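Local atomic coordinates of lovastatin nonaketide synthase, polyketide synthase component (Aspergillus terreus, PDB entry 7CPX), a protein that builds the dihydromonacolin L polyketide of lovastatin from malonyl-CoA, S-adenosylmethionine and NADPH while the growing chain stays tethered to its carrier domain. Residues A[1838-1843]-A[2127-2132]; A[1871-1876]-A[1914-1919]. The protein carries 2 engineered substitutions. One frame throughout, in Å; residues are numbered along the deposited sequence.

Following the chain from the N terminus, 1838-1843 comes first, then 1871-1876, then its partner 1914-1919, and last 2127-2132, so contact 2 lies wholly between the two halves of contact 1. Contact 2 closes a short loop, largely strand and without helix, containing 1887-1898 and 1901-1909. Contact 1 closes a far longer one that also takes in the parallel sheet with strands 1964-1968, 1988-1993 and 2031-2034, and so brings the end of this region back to its beginning. The two meet at Trp-2131, whose side chain packs on Val-1873 and reaches Ser-1876. Strand 2128-2130 also pairs antiparallel with strand 1869-1883, tying contact 1 to the sheet of contact 2.

Contact 1. Residues A[1838-1843]-A[2127-2132]; sequences VALQTA and TVISWP
Trp-2131 drives the six-membered end of its indole against the backbone of 1838-1843. The CH2 corner makes the meeting: Val-1838 O approaches it obliquely at 3.3 Å, while Leu-1840 N sits at the ring edge, in its plane, 3.7 Å from CH2. The same corner meets the side chain of Leu-1840, with CB 3.7 Å from CH2, and Val-1838 CG1 stands 4.3 Å from CZ3. A tryptophan suits this place because the CA atoms of Val-1838 and Trp-2131 are 9.6 Å apart, a gap that the long, flat indole spans by itself. Next to the indole, Leu-1840 CD2 meets Ile-2129 CD1 at 3.4 Å, the branched chains crossing at a slant. In Leu-1840, CG is anti to the backbone N (chi1 -176°), and from there the CD2 branch meets the isoleucine. Ile-2129 serves twice, since its CG2 lies over one face of the indole, toward the rim. Around the contact, Phe-2114 and Ala-2115 of helix 2111-2117 touch Leu-1840, and Leu-1851 of strand 1849-1853 touches both Val-1838 and Trp-2131. The two segments are thus joined by apolar side-chain packing and by the indole against backbone, not by sheet pairing. The indole N-H is satisfied by Ser-1876 OG, which implies that this aromatic can be buried without leaving the one polar atom of its side chain unpaired.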
# COMPACT_ATOMS: atom_id res chain seq x y z
N VAL A 1838 -30.14 39.07 16.78
CA VAL A 1838 -29.42 37.81 16.88
C VAL A 1838 -29.61 37.07 15.56
O VAL A 1838 -30.74 36.76 15.18
CB VAL A 1838 -29.91 36.95 18.05
CG1 VAL A 1838 -29.30 35.57 17.99
CG2 VAL A 1838 -29.57 37.63 19.37
N ALA A 1839 -28.50 36.78 14.89
CA ALA A 1839 -28.53 36.12 13.59
C ALA A 1839 -28.20 34.64 13.74
O ALA A 1839 -27.27 34.26 14.45
CB ALA A 1839 -27.53 36.77 12.64
N LEU A 1840 -28.98 33.81 13.06
CA LEU A 1840 -28.73 32.37 13.01
C LEU A 1840 -27.68 32.14 11.93
O LEU A 1840 -27.99 31.75 10.80
CB LEU A 1840 -30.02 31.61 12.73
CG LEU A 1840 -29.98 30.08 12.74
CD1 LEU A 1840 -28.96 29.55 13.73
CD2 LEU A 1840 -31.36 29.55 13.08
N GLN A 1841 -26.43 32.38 12.29
CA GLN A 1841 -25.33 32.43 11.34
C GLN A 1841 -24.76 31.04 11.11
O GLN A 1841 -24.62 30.24 12.04
CB GLN A 1841 -24.24 33.37 11.84
CG GLN A 1841 -23.09 33.58 10.87
CD GLN A 1841 -23.50 34.38 9.65
OE1 GLN A 1841 -23.88 33.82 8.63
NE2 GLN A 1841 -23.41 35.70 9.76
N THR A 1842 -24.42 30.76 9.86
CA THR A 1842 -23.71 29.53 9.52
C THR A 1842 -22.25 29.63 9.93
O THR A 1842 -21.65 30.71 9.94
CB THR A 1842 -23.81 29.25 8.02
OG1 THR A 1842 -23.21 27.98 7.73
CG2 THR A 1842 -23.09 30.34 7.23
N ALA A 1843 -21.67 28.48 10.27
CA ALA A 1843 -20.26 28.45 10.62
C ALA A 1843 -19.41 28.85 9.42
O ALA A 1843 -19.83 28.76 8.27
CB ALA A 1843 -19.86 27.05 11.11
N THR A 2127 -38.29 24.85 5.39
CA THR A 2127 -38.26 24.86 6.84
C THR A 2127 -38.29 26.30 7.34
O THR A 2127 -37.78 27.21 6.68
CB THR A 2127 -37.01 24.16 7.36
OG1 THR A 2127 -37.03 22.78 6.98
CG2 THR A 2127 -36.93 24.26 8.88
N VAL A 2128 -38.91 26.50 8.50
CA VAL A 2128 -39.08 27.83 9.06
C VAL A 2128 -38.62 27.83 10.52
O VAL A 2128 -39.08 27.02 11.33
CB VAL A 2128 -40.54 28.31 8.95
CG1 VAL A 2128 -41.48 27.33 9.61
CG2 VAL A 2128 -40.69 29.68 9.58
N ILE A 2129 -37.71 28.74 10.82
CA ILE A 2129 -37.28 29.01 12.19
C ILE A 2129 -38.30 29.90 12.87
O ILE A 2129 -38.71 30.93 12.31
CB ILE A 2129 -35.89 29.67 12.19
CG1 ILE A 2129 -34.84 28.75 11.57
CG2 ILE A 2129 -35.50 30.05 13.61
CD1 ILE A 2129 -33.84 29.50 10.74
N SER A 2130 -38.70 29.52 14.07
CA SER A 2130 -39.62 30.29 14.90
C SER A 2130 -38.80 31.05 15.93
O SER A 2130 -38.33 30.47 16.92
CB SER A 2130 -40.64 29.37 15.57
OG SER A 2130 -41.41 30.07 16.53
N TRP A 2131 -38.62 32.34 15.69
CA TRP A 2131 -37.80 33.16 16.58
C TRP A 2131 -38.57 33.46 17.86
O TRP A 2131 -39.69 33.99 17.78
CB TRP A 2131 -37.40 34.45 15.88
CG TRP A 2131 -36.36 34.26 14.84
CD1 TRP A 2131 -36.55 34.16 13.50
CD2 TRP A 2131 -34.95 34.14 15.05
NE1 TRP A 2131 -35.35 33.99 12.86
CE2 TRP A 2131 -34.35 33.97 13.79
CE3 TRP A 2131 -34.14 34.15 16.19
CZ2 TRP A 2131 -32.98 33.82 13.63
CZ3 TRP A 2131 -32.77 34.00 16.03
CH2 TRP A 2131 -32.21 33.84 14.76
N PRO A 2132 -38.02 33.17 19.03
CA PRO A 2132 -38.72 33.52 20.27
C PRO A 2132 -38.92 35.03 20.38
O PRO A 2132 -38.07 35.82 19.95
CB PRO A 2132 -37.79 32.99 21.37
CG PRO A 2132 -36.45 32.92 20.73
CD PRO A 2132 -36.70 32.57 19.30

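Contact 2. Residues A[1871-1876]-A[1914-1919]; sequences IYVHFS and SIVHVR
Ile-1871 and Val-1916 form an antiparallel hydrogen-bonded pair: Ile-1871 N donates to Val-1916 O at 2.9 Å, and Val-1916 N returns the bond to Ile-1871 O at 2.9 Å. A third N-H, of Val-1873, is directed at Ser-1914 O, though the modelled spacing is too short to be trusted. On one face of the sheet the non-hydrogen-bonded pair Tyr-1872 and Ile-1915 lie side by side, with Tyr-1872 CD2 3.7 Å from Ile-1915 CD1; a tyrosine suits this partly exposed place because its ring carbons pack on the isoleucine. Ile-1871 and Val-1916 occupy the other face, with Val-1918 and Val-1873 packing against them. Ile-1871 CD1 meets Val-1918 CG1 at 3.3 Å, the side chains crossing at a slant. In Val-1873, CG2 is anti to the carbonyl carbon, which brings it to Val-1916 CG2 at 4.1 Å. Beta-branched residues suit such extended, buried backbone. Farther out, His-1874 ND1 donates to Tyr-1872 O at 3.1 Å where the chain turns a corner; here His-1874 and Phe-1875 face Gln-1893 as a classic beta bulge. This is structural packing away from the annotated sites. The antiparallel-rich sheet, beside a parallel five-stranded one, is consistent with the inactive enoylreductase-like domain of such synthases. Strand 1887-1898 pairs with 1869-1883, strand 1901-1909 packs on Ile-1871, Val-1916 and Val-1918, and strand 2128-2130 joins beyond the corner.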
# COMPACT_ATOMS: atom_id res chain seq x y z
N ILE A 1871 -37.48 45.09 11.50
CA ILE A 1871 -38.43 43.99 11.55
C ILE A 1871 -38.02 43.08 12.70
O ILE A 1871 -36.94 42.49 12.68
CB ILE A 1871 -38.47 43.22 10.22
CG1 ILE A 1871 -38.74 44.18 9.06
CG2 ILE A 1871 -39.53 42.13 10.28
CD1 ILE A 1871 -38.68 43.52 7.71
N TYR A 1872 -38.89 42.96 13.70
CA TYR A 1872 -38.70 42.01 14.78
C TYR A 1872 -39.25 40.67 14.31
O TYR A 1872 -40.46 40.46 14.26
CB TYR A 1872 -39.40 42.49 16.05
CG TYR A 1872 -38.97 43.87 16.49
CD1 TYR A 1872 -39.53 45.01 15.93
CD2 TYR A 1872 -38.00 44.03 17.47
CE1 TYR A 1872 -39.13 46.27 16.33
CE2 TYR A 1872 -37.60 45.29 17.87
CZ TYR A 1872 -38.17 46.40 17.30
OH TYR A 1872 -37.78 47.66 17.70
N VAL A 1873 -38.35 39.77 13.94
CA VAL A 1873 -38.73 38.56 13.21
C VAL A 1873 -39.31 37.54 14.18
O VAL A 1873 -38.70 37.21 15.20
CB VAL A 1873 -37.52 37.98 12.47
CG1 VAL A 1873 -37.92 36.76 11.67
CG2 VAL A 1873 -36.91 39.03 11.56
N HIS A 1874 -40.50 37.04 13.85
CA HIS A 1874 -41.10 35.91 14.54
C HIS A 1874 -40.75 34.60 13.85
O HIS A 1874 -40.46 33.60 14.52
CB HIS A 1874 -42.62 36.06 14.60
CG HIS A 1874 -43.08 37.20 15.45
ND1 HIS A 1874 -42.49 38.44 15.42
CD2 HIS A 1874 -44.10 37.29 16.34
CE1 HIS A 1874 -43.10 39.24 16.27
NE2 HIS A 1874 -44.08 38.57 16.84
N PHE A 1875 -40.78 34.59 12.52
CA PHE A 1875 -40.46 33.41 11.74
C PHE A 1875 -39.59 33.81 10.56
O PHE A 1875 -39.70 34.92 10.04
CB PHE A 1875 -41.74 32.71 11.24
CG PHE A 1875 -42.68 32.33 12.34
CD1 PHE A 1875 -42.57 31.11 12.97
CD2 PHE A 1875 -43.69 33.20 12.73
CE1 PHE A 1875 -43.44 30.76 13.99
CE2 PHE A 1875 -44.56 32.86 13.74
CZ PHE A 1875 -44.44 31.63 14.37
N SER A 1876 -38.73 32.89 10.14
CA SER A 1876 -37.81 33.18 9.04
C SER A 1876 -37.44 31.89 8.32
O SER A 1876 -37.67 30.79 8.82
CB SER A 1876 -36.54 33.87 9.54
OG SER A 1876 -35.77 33.00 10.36
N SER A 1914 -33.25 37.60 14.46
CA SER A 1914 -34.47 37.91 15.19
C SER A 1914 -34.92 39.33 14.91
O SER A 1914 -36.13 39.61 14.85
CB SER A 1914 -34.25 37.70 16.69
OG SER A 1914 -33.27 38.60 17.18
N ILE A 1915 -33.97 40.25 14.74
CA ILE A 1915 -34.25 41.63 14.38
C ILE A 1915 -33.43 41.97 13.14
O ILE A 1915 -32.22 41.75 13.12
CB ILE A 1915 -33.94 42.60 15.53
CG1 ILE A 1915 -34.72 42.19 16.78
CG2 ILE A 1915 -34.28 44.03 15.13
CD1 ILE A 1915 -34.48 43.06 17.99
N VAL A 1916 -34.10 42.51 12.13
CA VAL A 1916 -33.48 42.83 10.85
C VAL A 1916 -33.69 44.31 10.57
O VAL A 1916 -34.65 44.93 11.04
CB VAL A 1916 -34.08 41.98 9.71
CG1 VAL A 1916 -33.76 42.59 8.35
CG2 VAL A 1916 -33.55 40.56 9.79
N HIS A 1917 -32.77 44.89 9.80
CA HIS A 1917 -32.88 46.26 9.32
C HIS A 1917 -32.81 46.21 7.80
O HIS A 1917 -31.72 46.08 7.22
CB HIS A 1917 -31.77 47.13 9.91
CG HIS A 1917 -31.65 47.01 11.39
ND1 HIS A 1917 -32.56 47.57 12.27
CD2 HIS A 1917 -30.72 46.39 12.16
CE1 HIS A 1917 -32.19 47.31 13.51
NE2 HIS A 1917 -31.08 46.59 13.47
N VAL A 1918 -33.97 46.30 7.15
CA VAL A 1918 -34.07 46.07 5.71
C VAL A 1918 -34.87 47.20 5.07
O VAL A 1918 -35.84 47.70 5.65
CB VAL A 1918 -34.74 44.71 5.41
CG1 VAL A 1918 -36.19 44.72 5.84
CG2 VAL A 1918 -34.62 44.38 3.93
N ARG A 1919 -34.46 47.59 3.86
CA ARG A 1919 -35.13 48.67 3.16
C ARG A 1919 -36.58 48.29 2.87
O ARG A 1919 -36.90 47.12 2.70
CB ARG A 1919 -34.41 49.00 1.86
CG ARG A 1919 -33.39 50.13 1.99
CD ARG A 1919 -32.82 50.55 0.64
NE ARG A 1919 -31.79 49.62 0.16
CZ ARG A 1919 -31.90 48.86 -0.91
NH1 ARG A 1919 -32.97 48.88 -1.69
NH2 ARG A 1919 -30.89 48.05 -1.23